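Local coordinates for RNA-binding protein RO60 (Deinococcus radiodurans, PDB 2NVO) that binds several small RNAs that accumulate during recovery from ultraviolet irradiation and contributes to the bacterium's resistance to it, at residues 490-502 with 509-521. Numbering follows the deposited sequence.
Sequences PKLIVVGLTATEF and RRDMLDVVGFDAA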
loop_
_atom_site.group_PDB
_atom_site.type_symbol
_atom_site.label_atom_id
_atom_site.label_comp_id
_atom_site.label_asym_id
_atom_site.label_seq_id
_atom_site.Cartn_x
_atom_site.Cartn_y
_atom_site.Cartn_z
ATOM N N PRO A 490 18.749 9.658 -17.588
ATOM C CA PRO A 490 18.388 8.747 -16.501
ATOM C C PRO A 490 17.247 9.353 -15.668
ATOM O O PRO A 490 16.739 10.437 -15.989
ATOM C CB PRO A 490 19.663 8.696 -15.659
ATOM C CG PRO A 490 20.438 9.983 -16.011
ATOM C CD PRO A 490 19.702 10.681 -17.142
ATOM N N LYS A 491 16.863 8.672 -14.597
ATOM C CA LYS A 491 15.859 9.208 -13.684
ATOM C C LYS A 491 16.469 9.366 -12.295
ATOM O O LYS A 491 17.456 8.720 -11.967
ATOM C CB LYS A 491 14.642 8.284 -13.615
ATOM C CG LYS A 491 13.821 8.221 -14.902
ATOM C CD LYS A 491 12.666 7.257 -14.745
ATOM C CE LYS A 491 11.704 7.320 -15.919
ATOM N NZ LYS A 491 12.377 6.889 -17.156
ATOM N N LEU A 492 15.864 10.214 -11.479
ATOM C CA LEU A 492 16.329 10.399 -10.102
ATOM C C LEU A 492 15.153 10.223 -9.140
ATOM O O LEU A 492 14.095 10.819 -9.340
ATOM C CB LEU A 492 16.915 11.801 -9.931
ATOM C CG LEU A 492 17.149 12.218 -8.473
ATOM C CD1 LEU A 492 18.218 11.318 -7.844
ATOM C CD2 LEU A 492 17.530 13.709 -8.382
ATOM N N ILE A 493 15.340 9.403 -8.110
ATOM C CA ILE A 493 14.343 9.263 -7.044
ATOM C C ILE A 493 15.040 9.727 -5.773
ATOM O O ILE A 493 16.139 9.282 -5.484
ATOM C CB ILE A 493 13.900 7.793 -6.832
ATOM C CG1 ILE A 493 13.371 7.161 -8.142
ATOM C CG2 ILE A 493 12.847 7.696 -5.701
ATOM C CD1 ILE A 493 13.086 5.681 -8.049
ATOM N N VAL A 494 14.426 10.662 -5.064
ATOM C CA VAL A 494 14.913 11.079 -3.754
ATOM C C VAL A 494 13.922 10.603 -2.686
ATOM O O VAL A 494 12.746 10.960 -2.697
ATOM C CB VAL A 494 15.095 12.622 -3.697
ATOM C CG1 VAL A 494 15.615 13.047 -2.311
ATOM C CG2 VAL A 494 16.069 13.061 -4.791
ATOM N N VAL A 495 14.413 9.769 -1.778
ATOM C CA VAL A 495 13.609 9.218 -0.709
ATOM C C VAL A 495 13.964 9.869 0.638
ATOM O O VAL A 495 15.058 9.677 1.154
ATOM C CB VAL A 495 13.808 7.695 -0.607
ATOM C CG1 VAL A 495 12.826 7.116 0.460
ATOM C CG2 VAL A 495 13.546 7.054 -1.946
ATOM N N GLY A 496 13.041 10.657 1.175
ATOM C CA GLY A 496 13.167 11.149 2.539
ATOM C C GLY A 496 12.423 10.218 3.447
ATOM O O GLY A 496 11.214 10.391 3.663
ATOM N N LEU A 497 13.137 9.226 3.978
ATOM C CA LEU A 497 12.524 8.103 4.687
ATOM C C LEU A 497 11.683 8.522 5.906
ATOM O O LEU A 497 10.714 7.865 6.235
ATOM C CB LEU A 497 13.582 7.068 5.113
ATOM C CG LEU A 497 14.207 6.265 3.961
ATOM C CD1 LEU A 497 15.571 5.731 4.408
ATOM C CD2 LEU A 497 13.289 5.156 3.449
ATOM N N THR A 498 12.063 9.610 6.560
ATOM C CA THR A 498 11.277 10.142 7.681
ATOM C C THR A 498 10.856 11.594 7.434
ATOM O O THR A 498 10.555 12.312 8.376
ATOM C CB THR A 498 12.090 10.117 8.992
ATOM O OG1 THR A 498 13.329 10.814 8.789
ATOM C CG2 THR A 498 12.378 8.685 9.426
ATOM N N ALA A 499 10.848 12.016 6.171
ATOM C CA ALA A 499 10.513 13.380 5.804
ATOM C C ALA A 499 9.007 13.626 5.897
ATOM O O ALA A 499 8.207 12.711 5.754
ATOM C CB ALA A 499 11.000 13.681 4.392
ATOM N N THR A 500 8.620 14.865 6.145
ATOM C CA THR A 500 7.208 15.233 6.069
ATOM C C THR A 500 7.004 16.102 4.819
ATOM O O THR A 500 5.939 16.086 4.207
ATOM C CB THR A 500 6.726 15.973 7.350
ATOM O OG1 THR A 500 7.542 17.114 7.563
ATOM C CG2 THR A 500 6.836 15.067 8.578
ATOM N N GLU A 501 8.050 16.820 4.418
ATOM C CA GLU A 501 7.995 17.654 3.220
ATOM C C GLU A 501 9.390 18.097 2.747
ATOM O O GLU A 501 10.234 18.509 3.547
ATOM C CB GLU A 501 7.114 18.884 3.474
ATOM C CG GLU A 501 6.773 19.668 2.213
ATOM C CD GLU A 501 6.033 18.822 1.181
ATOM O OE1 GLU A 501 4.857 18.483 1.420
ATOM O OE2 GLU A 501 6.625 18.484 0.127
ATOM N N PHE A 502 9.630 17.967 1.446
ATOM C CA PHE A 502 10.803 18.526 0.782
ATOM C C PHE A 502 10.472 18.591 -0.697
ATOM O O PHE A 502 9.491 18.013 -1.129
ATOM C CB PHE A 502 12.063 17.690 1.045
ATOM C CG PHE A 502 12.017 16.292 0.457
ATOM C CD1 PHE A 502 12.549 16.034 -0.806
ATOM C CD2 PHE A 502 11.460 15.249 1.169
ATOM C CE1 PHE A 502 12.528 14.755 -1.349
ATOM C CE2 PHE A 502 11.433 13.966 0.641
ATOM C CZ PHE A 502 11.967 13.714 -0.621
ATOM N N ARG A 509 9.163 18.448 -15.038
ATOM C CA ARG A 509 9.881 17.344 -15.668
ATOM C C ARG A 509 9.193 16.020 -15.390
ATOM O O ARG A 509 8.283 15.957 -14.577
ATOM C CB ARG A 509 11.331 17.307 -15.203
ATOM C CG ARG A 509 12.086 18.595 -15.506
ATOM C CD ARG A 509 13.434 18.620 -14.827
ATOM N NE ARG A 509 14.319 17.581 -15.339
ATOM C CZ ARG A 509 15.411 17.807 -16.056
ATOM N NH1 ARG A 509 15.772 19.053 -16.355
ATOM N NH2 ARG A 509 16.145 16.781 -16.473
ATOM N N ARG A 510 9.613 14.973 -16.084
ATOM C CA ARG A 510 9.040 13.651 -15.871
ATOM C C ARG A 510 10.066 12.683 -15.315
ATOM O O ARG A 510 9.709 11.571 -14.930
ATOM C CB ARG A 510 8.475 13.084 -17.172
ATOM C CG ARG A 510 7.223 13.781 -17.648
ATOM C CD ARG A 510 6.448 12.928 -18.647
ATOM N NE ARG A 510 5.953 11.691 -18.046
ATOM C CZ ARG A 510 6.301 10.468 -18.441
ATOM N NH1 ARG A 510 7.141 10.303 -19.458
ATOM N NH2 ARG A 510 5.800 9.406 -17.824
ATOM N N ASP A 511 11.332 13.105 -15.276
ATOM C CA ASP A 511 12.424 12.203 -14.922
ATOM C C ASP A 511 12.765 12.219 -13.423
ATOM O O ASP A 511 13.808 11.730 -13.033
ATOM C CB ASP A 511 13.681 12.490 -15.774
ATOM C CG ASP A 511 14.146 13.956 -15.692
ATOM O OD1 ASP A 511 13.539 14.763 -14.955
ATOM O OD2 ASP A 511 15.135 14.312 -16.371
ATOM N N MET A 512 11.876 12.766 -12.598
ATOM C CA MET A 512 12.174 12.944 -11.178
ATOM C C MET A 512 11.001 12.555 -10.292
ATOM O O MET A 512 9.848 12.850 -10.604
ATOM C CB MET A 512 12.534 14.405 -10.882
ATOM C CG MET A 512 13.675 14.921 -11.719
ATOM S SD MET A 512 14.032 16.668 -11.431
ATOM C CE MET A 512 15.117 16.590 -10.008
ATOM N N LEU A 513 11.311 11.931 -9.163
ATOM C CA LEU A 513 10.283 11.527 -8.203
ATOM C C LEU A 513 10.792 11.773 -6.787
ATOM O O LEU A 513 11.900 11.363 -6.461
ATOM C CB LEU A 513 9.980 10.036 -8.354
ATOM C CG LEU A 513 8.976 9.486 -7.331
ATOM C CD1 LEU A 513 7.619 10.050 -7.633
ATOM C CD2 LEU A 513 8.943 7.946 -7.349
ATOM N N ASP A 514 9.986 12.434 -5.966
ATOM C CA ASP A 514 10.267 12.585 -4.539
ATOM C C ASP A 514 9.337 11.640 -3.787
ATOM O O ASP A 514 8.122 11.633 -4.020
ATOM C CB ASP A 514 9.970 14.017 -4.074
ATOM C CG ASP A 514 10.990 15.028 -4.560
ATOM O OD1 ASP A 514 12.072 14.630 -5.047
ATOM O OD2 ASP A 514 10.719 16.236 -4.436
ATOM N N VAL A 515 9.906 10.843 -2.893
ATOM C CA VAL A 515 9.133 9.982 -2.014
ATOM C C VAL A 515 9.279 10.556 -0.621
ATOM O O VAL A 515 10.377 10.571 -0.049
ATOM C CB VAL A 515 9.678 8.561 -2.004
ATOM C CG1 VAL A 515 8.874 7.667 -1.024
ATOM C CG2 VAL A 515 9.691 7.982 -3.439
ATOM N N VAL A 516 8.167 11.033 -0.084
ATOM C CA VAL A 516 8.165 11.703 1.207
ATOM C C VAL A 516 7.645 10.709 2.242
ATOM O O VAL A 516 6.481 10.325 2.218
ATOM C CB VAL A 516 7.254 12.947 1.170
ATOM C CG1 VAL A 516 7.322 13.711 2.504
ATOM C CG2 VAL A 516 7.664 13.856 0.021
ATOM N N GLY A 517 8.518 10.294 3.144
ATOM C CA GLY A 517 8.211 9.211 4.060
ATOM C C GLY A 517 8.416 7.872 3.383
ATOM O O GLY A 517 9.077 7.763 2.341
ATOM N N PHE A 518 7.872 6.830 3.992
ATOM C CA PHE A 518 7.945 5.507 3.413
ATOM C C PHE A 518 6.773 4.709 3.921
ATOM O O PHE A 518 6.210 5.020 4.967
ATOM C CB PHE A 518 9.253 4.798 3.781
ATOM C CG PHE A 518 9.852 3.996 2.652
ATOM C CD1 PHE A 518 10.229 4.614 1.480
ATOM C CD2 PHE A 518 10.069 2.626 2.775
ATOM C CE1 PHE A 518 10.793 3.887 0.427
ATOM C CE2 PHE A 518 10.651 1.889 1.726
ATOM C CZ PHE A 518 11.012 2.525 0.556
ATOM N N ASP A 519 6.412 3.689 3.159
ATOM C CA ASP A 519 5.411 2.719 3.567
ATOM C C ASP A 519 5.524 1.522 2.639
ATOM O O ASP A 519 6.408 1.473 1.774
ATOM C CB ASP A 519 3.986 3.312 3.570
ATOM C CG ASP A 519 3.531 3.817 2.198
ATOM O OD1 ASP A 519 4.093 3.406 1.169
ATOM O OD2 ASP A 519 2.585 4.641 2.150
ATOM N N ALA A 520 4.623 0.570 2.823
ATOM C CA ALA A 520 4.654 -0.678 2.095
ATOM C C ALA A 520 4.480 -0.510 0.586
ATOM O O ALA A 520 4.966 -1.324 -0.181
ATOM C CB ALA A 520 3.601 -1.643 2.664
ATOM N N ALA A 521 3.797 0.549 0.163
ATOM C CA ALA A 521 3.569 0.784 -1.258
ATOM C C ALA A 521 4.746 1.468 -1.973
ATOM O O ALA A 521 4.812 1.489 -3.205
ATOM C CB ALA A 521 2.294 1.594 -1.456
HETATM O O HOH W 1 16.683 12.608 -17.404
HETATM O O HOH W 2 8.238 16.888 -3.518
#
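Two neighbouring parallel strands of the VWFA-like domain, 491-496 and 512-517, pair in register from L492 with M512 to G496 with V516, their segments 12° apart. Six backbone hydrogen bonds join them, from L492 N to D511 O through to G517 N on G496 O (2.7 Å). The carbonyl of G496 is gripped twice: G517 N and A499 N, the latter closing a type I turn, arrive from opposite faces of its plane. Past this turn the chain folds back over the C-terminal half of strand 512-517, on the face bearing D514 and V516. F502 lies there with its ring edge at V515 O, CZ 3.6 Å from that oxygen, while CE1 comes within 3.6 Å of D514 CG, ring and carboxylate planes 42° apart. With F502 CG between backbone N and carbonyl carbon (chi1 65°), the ring stands edge-down on the sheet. V516 CG2 passes F502 CE2 at 3.8 Å, and V516 CG1 packs against T500 O. D514 OD2 accepts from the backbone N of I504 and A505, which ties the connecting loop to this face. On the other face, I493 CG2 meets V515 CG2 at 3.9 Å, and the F518 ring takes L497 CD2 over one face in a CH-pi contact, 3.9 Å from the centroid, with V495 CG1 close by. At the strand starts, R509 holds D511 side-on through NE and NH2, and a water links D511 OD2 to P490 O. Strand 491-496 also bonds to 459-464, helix 475-486 packs beside L492 and M512, and helix 522-530 lies against I493, V495 and L513.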